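Local coordinates for putative sugar binding protein (Bacteroides vulgatus ATCC 8482, PDB 3KEZ) that probably binds sugars at the bacterial outer membrane as a calcium-containing member of the SusD family of nutrient-binding proteins, at residues Tyr84-Ile89 and Pro149-Leu154; Gly225-Gly230 and Ile335-Ala340. All coordinates share one frame; numbering follows the deposited sequence.

Interaction 1 (Tyr84-Ile89 and Pro149-Leu154); sequences YLYSII and PIVKEL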
loop_
_atom_site.group_PDB
_atom_site.type_symbol
_atom_site.label_atom_id
_atom_site.label_comp_id
_atom_site.label_asym_id
_atom_site.label_seq_id
_atom_site.Cartn_x
_atom_site.Cartn_y
_atom_site.Cartn_z
ATOM N N TYR A 84 -13.483 -6.880 4.306
ATOM C CA TYR A 84 -12.527 -6.460 5.303
ATOM C C TYR A 84 -12.415 -4.928 5.384
ATOM O O TYR A 84 -12.457 -4.350 6.471
ATOM C CB TYR A 84 -11.150 -7.100 5.055
ATOM C CG TYR A 84 -11.004 -8.447 5.710
ATOM C CD1 TYR A 84 -11.674 -9.541 5.211
ATOM C CD2 TYR A 84 -10.203 -8.619 6.865
ATOM C CE1 TYR A 84 -11.585 -10.777 5.819
ATOM C CE2 TYR A 84 -10.114 -9.871 7.500
ATOM C CZ TYR A 84 -10.793 -10.948 6.946
ATOM O OH TYR A 84 -10.741 -12.210 7.527
ATOM N N LEU A 85 -12.336 -4.272 4.227
ATOM C CA LEU A 85 -12.239 -2.811 4.227
ATOM C C LEU A 85 -13.514 -2.143 4.783
ATOM O O LEU A 85 -13.425 -1.168 5.544
ATOM C CB LEU A 85 -11.822 -2.298 2.841
ATOM C CG LEU A 85 -10.371 -2.684 2.546
ATOM C CD1 LEU A 85 -10.014 -2.544 1.104
ATOM C CD2 LEU A 85 -9.364 -1.950 3.467
ATOM N N TYR A 86 -14.700 -2.671 4.457
ATOM C CA TYR A 86 -15.924 -2.098 4.972
ATOM C C TYR A 86 -16.093 -2.402 6.455
ATOM O O TYR A 86 -16.639 -1.580 7.210
ATOM C CB TYR A 86 -17.162 -2.519 4.151
ATOM C CG TYR A 86 -17.372 -1.562 2.985
ATOM C CD1 TYR A 86 -17.643 -0.191 3.201
ATOM C CD2 TYR A 86 -17.213 -1.999 1.670
ATOM C CE1 TYR A 86 -17.777 0.681 2.156
ATOM C CE2 TYR A 86 -17.352 -1.139 0.608
ATOM C CZ TYR A 86 -17.624 0.198 0.843
ATOM O OH TYR A 86 -17.793 1.021 -0.228
ATOM N N SER A 87 -15.621 -3.565 6.894
ATOM C CA SER A 87 -15.550 -3.857 8.336
ATOM C C SER A 87 -14.722 -2.829 9.107
ATOM O O SER A 87 -15.168 -2.276 10.123
ATOM C CB SER A 87 -14.953 -5.240 8.546
ATOM O OG SER A 87 -14.881 -5.538 9.911
ATOM N N ILE A 88 -13.507 -2.587 8.625
ATOM C CA ILE A 88 -12.623 -1.578 9.149
ATOM C C ILE A 88 -13.295 -0.176 9.179
ATOM O O ILE A 88 -13.337 0.509 10.227
ATOM C CB ILE A 88 -11.290 -1.548 8.327
ATOM C CG1 ILE A 88 -10.466 -2.802 8.592
ATOM C CG2 ILE A 88 -10.516 -0.249 8.607
ATOM C CD1 ILE A 88 -9.430 -3.072 7.521
ATOM N N ILE A 89 -13.825 0.247 8.041
ATOM C CA ILE A 89 -14.568 1.534 7.977
ATOM C C ILE A 89 -15.730 1.600 8.998
ATOM O O ILE A 89 -15.908 2.606 9.675
ATOM C CB ILE A 89 -15.126 1.818 6.513
ATOM C CG1 ILE A 89 -13.951 2.029 5.541
ATOM C CG2 ILE A 89 -16.157 2.960 6.573
ATOM C CD1 ILE A 89 -14.322 2.074 3.990
ATOM N N PRO A 149 -19.472 2.783 -2.420
ATOM C CA PRO A 149 -20.248 3.559 -1.476
ATOM C C PRO A 149 -19.442 4.163 -0.348
ATOM O O PRO A 149 -18.670 3.472 0.307
ATOM C CB PRO A 149 -21.233 2.524 -0.885
ATOM C CG PRO A 149 -21.370 1.493 -1.962
ATOM C CD PRO A 149 -19.977 1.401 -2.532
ATOM N N ILE A 150 -19.682 5.441 -0.103
ATOM C CA ILE A 150 -19.122 6.169 1.031
ATOM C C ILE A 150 -20.090 5.880 2.181
ATOM O O ILE A 150 -21.255 6.281 2.135
ATOM C CB ILE A 150 -19.076 7.677 0.726
ATOM C CG1 ILE A 150 -18.074 7.943 -0.431
ATOM C CG2 ILE A 150 -18.719 8.496 1.999
ATOM C CD1 ILE A 150 -18.263 9.315 -1.132
ATOM N N VAL A 151 -19.586 5.201 3.192
ATOM C CA VAL A 151 -20.345 4.816 4.367
ATOM C C VAL A 151 -19.704 5.488 5.553
ATOM O O VAL A 151 -18.567 5.194 5.897
ATOM C CB VAL A 151 -20.287 3.290 4.544
ATOM C CG1 VAL A 151 -21.021 2.875 5.827
ATOM C CG2 VAL A 151 -20.869 2.594 3.305
ATOM N N LYS A 152 -20.425 6.407 6.177
ATOM C CA LYS A 152 -19.877 7.195 7.272
ATOM C C LYS A 152 -20.628 6.988 8.592
ATOM O O LYS A 152 -20.237 7.539 9.630
ATOM C CB LYS A 152 -19.853 8.681 6.869
ATOM C CG LYS A 152 -18.680 8.993 5.928
ATOM C CD LYS A 152 -18.725 10.346 5.320
ATOM C CE LYS A 152 -18.164 11.392 6.246
ATOM N NZ LYS A 152 -18.167 12.678 5.512
ATOM N N GLU A 153 -21.726 6.238 8.544
ATOM C CA GLU A 153 -22.430 5.860 9.759
ATOM C C GLU A 153 -22.460 4.322 9.905
ATOM O O GLU A 153 -21.714 3.614 9.232
ATOM C CB GLU A 153 -23.808 6.513 9.765
ATOM C CG GLU A 153 -23.718 8.034 9.591
ATOM C CD GLU A 153 -25.073 8.724 9.612
ATOM O OE1 GLU A 153 -25.908 8.450 8.712
ATOM O OE2 GLU A 153 -25.289 9.557 10.514
ATOM N N LEU A 154 -23.280 3.809 10.815
ATOM C CA LEU A 154 -23.272 2.390 11.102
ATOM C C LEU A 154 -24.342 1.695 10.256
ATOM O O LEU A 154 -25.501 2.134 10.163
ATOM C CB LEU A 154 -23.495 2.131 12.603
ATOM C CG LEU A 154 -22.507 2.786 13.581
ATOM C CD1 LEU A 154 -22.840 2.349 15.027
ATOM C CD2 LEU A 154 -20.984 2.530 13.173
#
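Ile-89 and Val-151 bring the two backbones nearest, with their CA atoms 7.6 Å apart, where a turn of helix 80-96 passes the irregular segment Pro-149 to Leu-154. Tyr-86 spans the gap: its OH donates a hydrogen bond of 2.7 Å to the backbone O of Pro-149. The hydroxyl arrives in the carbonyl plane, on a lone pair, at a C=O...OH angle of 128°, with the acceptor at the ring edge. The proline ring sits against the same hydroxyl, its CD 3.2 Å from Tyr-86 OH. Farther along the loop, CG2 of Val-151 meets CE1 of Tyr-86 at 3.8 Å, the side chains crossing at a slant. With CG1 of Val-151 anti to the backbone N (chi1 177°), CG2 is the branch that reaches the ring. Ile-89 adds its CG2, 3.4 Å from the O of Val-151, a carbonyl hydrogen-bonded to Asn-93 of the same helix. Leu-130 of helix 109-134 and the ring of Trp-82 also pack on Tyr-86. A phenylalanine in place of Tyr-86 would probably leave the carbonyl of Pro-149 without this donor. One directed bond, flanked by apolar contacts, thus ties the loop before helix 166-183, through its own carbonyl, to a side chain of helix 80-96.

Interaction 2 (Gly225-Gly230 and Ile335-Ala340); sequences GAEKEG and IRLSEA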
loop_
_atom_site.group_PDB
_atom_site.type_symbol
_atom_site.label_atom_id
_atom_site.label_comp_id
_atom_site.label_asym_id
_atom_site.label_seq_id
_atom_site.Cartn_x
_atom_site.Cartn_y
_atom_site.Cartn_z
ATOM N N GLY A 225 9.303 16.077 9.453
ATOM C CA GLY A 225 8.769 15.642 10.743
ATOM C C GLY A 225 9.268 14.283 11.211
ATOM O O GLY A 225 9.668 14.132 12.371
ATOM N N ALA A 226 9.234 13.286 10.320
ATOM C CA ALA A 226 9.703 11.931 10.669
ATOM C C ALA A 226 11.181 11.980 11.021
ATOM O O ALA A 226 11.615 11.383 12.024
ATOM C CB ALA A 226 9.480 10.932 9.544
ATOM N N GLU A 227 11.971 12.690 10.226
ATOM C CA GLU A 227 13.412 12.749 10.528
ATOM C C GLU A 227 13.697 13.522 11.842
ATOM O O GLU A 227 14.570 13.115 12.603
ATOM C CB GLU A 227 14.229 13.222 9.316
ATOM C CG GLU A 227 14.107 12.196 8.125
ATOM C CD GLU A 227 14.882 12.572 6.900
ATOM O OE1 GLU A 227 15.435 13.702 6.871
ATOM O OE2 GLU A 227 14.973 11.722 5.977
ATOM N N LYS A 228 12.953 14.591 12.146
ATOM C CA LYS A 228 13.096 15.218 13.488
ATOM C C LYS A 228 12.778 14.218 14.601
ATOM O O LYS A 228 13.324 14.276 15.680
ATOM C CB LYS A 228 12.144 16.393 13.686
ATOM C CG LYS A 228 12.503 17.678 12.974
ATOM C CD LYS A 228 11.687 18.891 13.484
ATOM C CE LYS A 228 11.861 20.092 12.532
ATOM N NZ LYS A 228 12.152 21.381 13.249
ATOM N N GLU A 229 11.846 13.325 14.333
ATOM C CA GLU A 229 11.460 12.297 15.287
ATOM C C GLU A 229 12.492 11.150 15.389
ATOM O O GLU A 229 12.428 10.350 16.327
ATOM C CB GLU A 229 10.055 11.803 14.934
ATOM C CG GLU A 229 9.297 11.212 16.065
ATOM C CD GLU A 229 9.092 12.189 17.199
ATOM O OE1 GLU A 229 9.070 13.408 16.923
ATOM O OE2 GLU A 229 8.963 11.729 18.358
ATOM N N GLY A 230 13.461 11.091 14.469
ATOM C CA GLY A 230 14.554 10.111 14.511
ATOM C C GLY A 230 14.446 8.972 13.514
ATOM O O GLY A 230 15.286 8.057 13.476
ATOM N N ILE A 335 3.937 1.385 5.125
ATOM C CA ILE A 335 4.342 2.762 4.759
ATOM C C ILE A 335 5.783 3.063 5.263
ATOM O O ILE A 335 6.098 2.935 6.459
ATOM C CB ILE A 335 3.382 3.854 5.351
ATOM C CG1 ILE A 335 1.925 3.594 4.924
ATOM C CG2 ILE A 335 3.857 5.302 4.947
ATOM C CD1 ILE A 335 0.902 4.506 5.605
ATOM N N ARG A 336 6.641 3.463 4.324
ATOM C CA ARG A 336 8.046 3.713 4.557
ATOM C C ARG A 336 8.470 5.137 4.189
ATOM O O ARG A 336 7.969 5.689 3.194
ATOM C CB ARG A 336 8.886 2.751 3.707
ATOM C CG ARG A 336 8.752 1.294 4.105
ATOM C CD ARG A 336 9.984 0.493 3.702
ATOM N NE ARG A 336 10.061 0.245 2.269
ATOM C CZ ARG A 336 11.063 0.568 1.438
ATOM N NH1 ARG A 336 12.124 1.238 1.847
ATOM N NH2 ARG A 336 10.985 0.220 0.154
ATOM N N LEU A 337 9.427 5.692 4.952
ATOM C CA LEU A 337 10.016 6.995 4.629
ATOM C C LEU A 337 10.539 7.089 3.195
ATOM O O LEU A 337 10.431 8.150 2.586
ATOM C CB LEU A 337 11.132 7.353 5.571
ATOM C CG LEU A 337 11.653 8.777 5.523
ATOM C CD1 LEU A 337 10.569 9.862 5.867
ATOM C CD2 LEU A 337 12.834 8.878 6.514
ATOM N N SER A 338 11.059 5.981 2.647
ATOM C CA SER A 338 11.518 5.940 1.258
ATOM C C SER A 338 10.414 6.379 0.292
ATOM O O SER A 338 10.704 7.045 -0.687
ATOM C CB SER A 338 12.029 4.530 0.863
ATOM O OG SER A 338 13.252 4.170 1.471
ATOM N N GLU A 339 9.153 6.002 0.567
ATOM C CA GLU A 339 8.037 6.429 -0.276
ATOM C C GLU A 339 7.806 7.950 -0.168
ATOM O O GLU A 339 7.520 8.588 -1.201
ATOM C CB GLU A 339 6.717 5.667 -0.036
ATOM C CG GLU A 339 5.626 6.046 -1.089
ATOM C CD GLU A 339 4.216 5.703 -0.699
ATOM O OE1 GLU A 339 4.036 4.975 0.295
ATOM O OE2 GLU A 339 3.261 6.124 -1.422
ATOM N N ALA A 340 7.917 8.544 1.020
ATOM C CA ALA A 340 7.798 10.006 1.087
ATOM C C ALA A 340 8.829 10.645 0.180
ATOM O O ALA A 340 8.478 11.574 -0.542
ATOM C CB ALA A 340 7.869 10.582 2.502
#
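Ala-226 and Leu-337 make the apolar part of the contact, and their CA atoms, 7.8 Å apart, mark the nearest approach of the two backbones. The methyl of Ala-226 points toward the other segment and meets CD1 of Leu-337 at 4.0 Å. Leu-337 carries its CG anti to the backbone N (chi1 -169°), which extends the side chain across the gap and presents its two methyls to successive residues of helix 212-229.

The second methyl, CD2, packs against Glu-227, whose chain crosses that of the leucine at about a right angle. It lies 3.9 Å from CG and 3.6 Å from OE2 of Glu-227. No hydrogen bond joins the two segments; OE2 is instead hydrogen-bonded to the hydroxyl of Tyr-341, just beyond Ala-340.

Backbone bonds shape the ends of the helices. Gly-230 closes helix 212-229 in a Schellman motif with positive phi, its N bonded to the O of Glu-227 at 3.0 Å. Arg-336 is the N-cap of helix 337-350, and its O accepts from the N of Glu-339 at 2.9 Å.

Leu-337 also touches Ile-223, one turn earlier on helix 212-229, while Trp-196 of helix 195-209 packs on Ala-226. The contact therefore sets the last turns of helix 212-229 against the first turn of helix 337-350, where the chain leaves strand 332-336, paired antiparallel with strand 255-259.

The two contacts share no helix or strand: their centres lie 29 Å apart, and their nearest atoms are about 12 Å from each other. Interaction 1 is partly buried and joins a helix to a loop, whereas interaction 2 is a buried contact between two helices, one ending and the other beginning there. Their chemistry differs accordingly. A side-chain to main-chain hydrogen bond directs the first, while the second rests on methyl packing, with the nearby carboxylate turning to a tyrosine outside the pair. Although the second buries less surface, 109 against 179 Å², two of its three touching residues are buried, against two of four in interaction 1. Both are structural packing away from the calcium site.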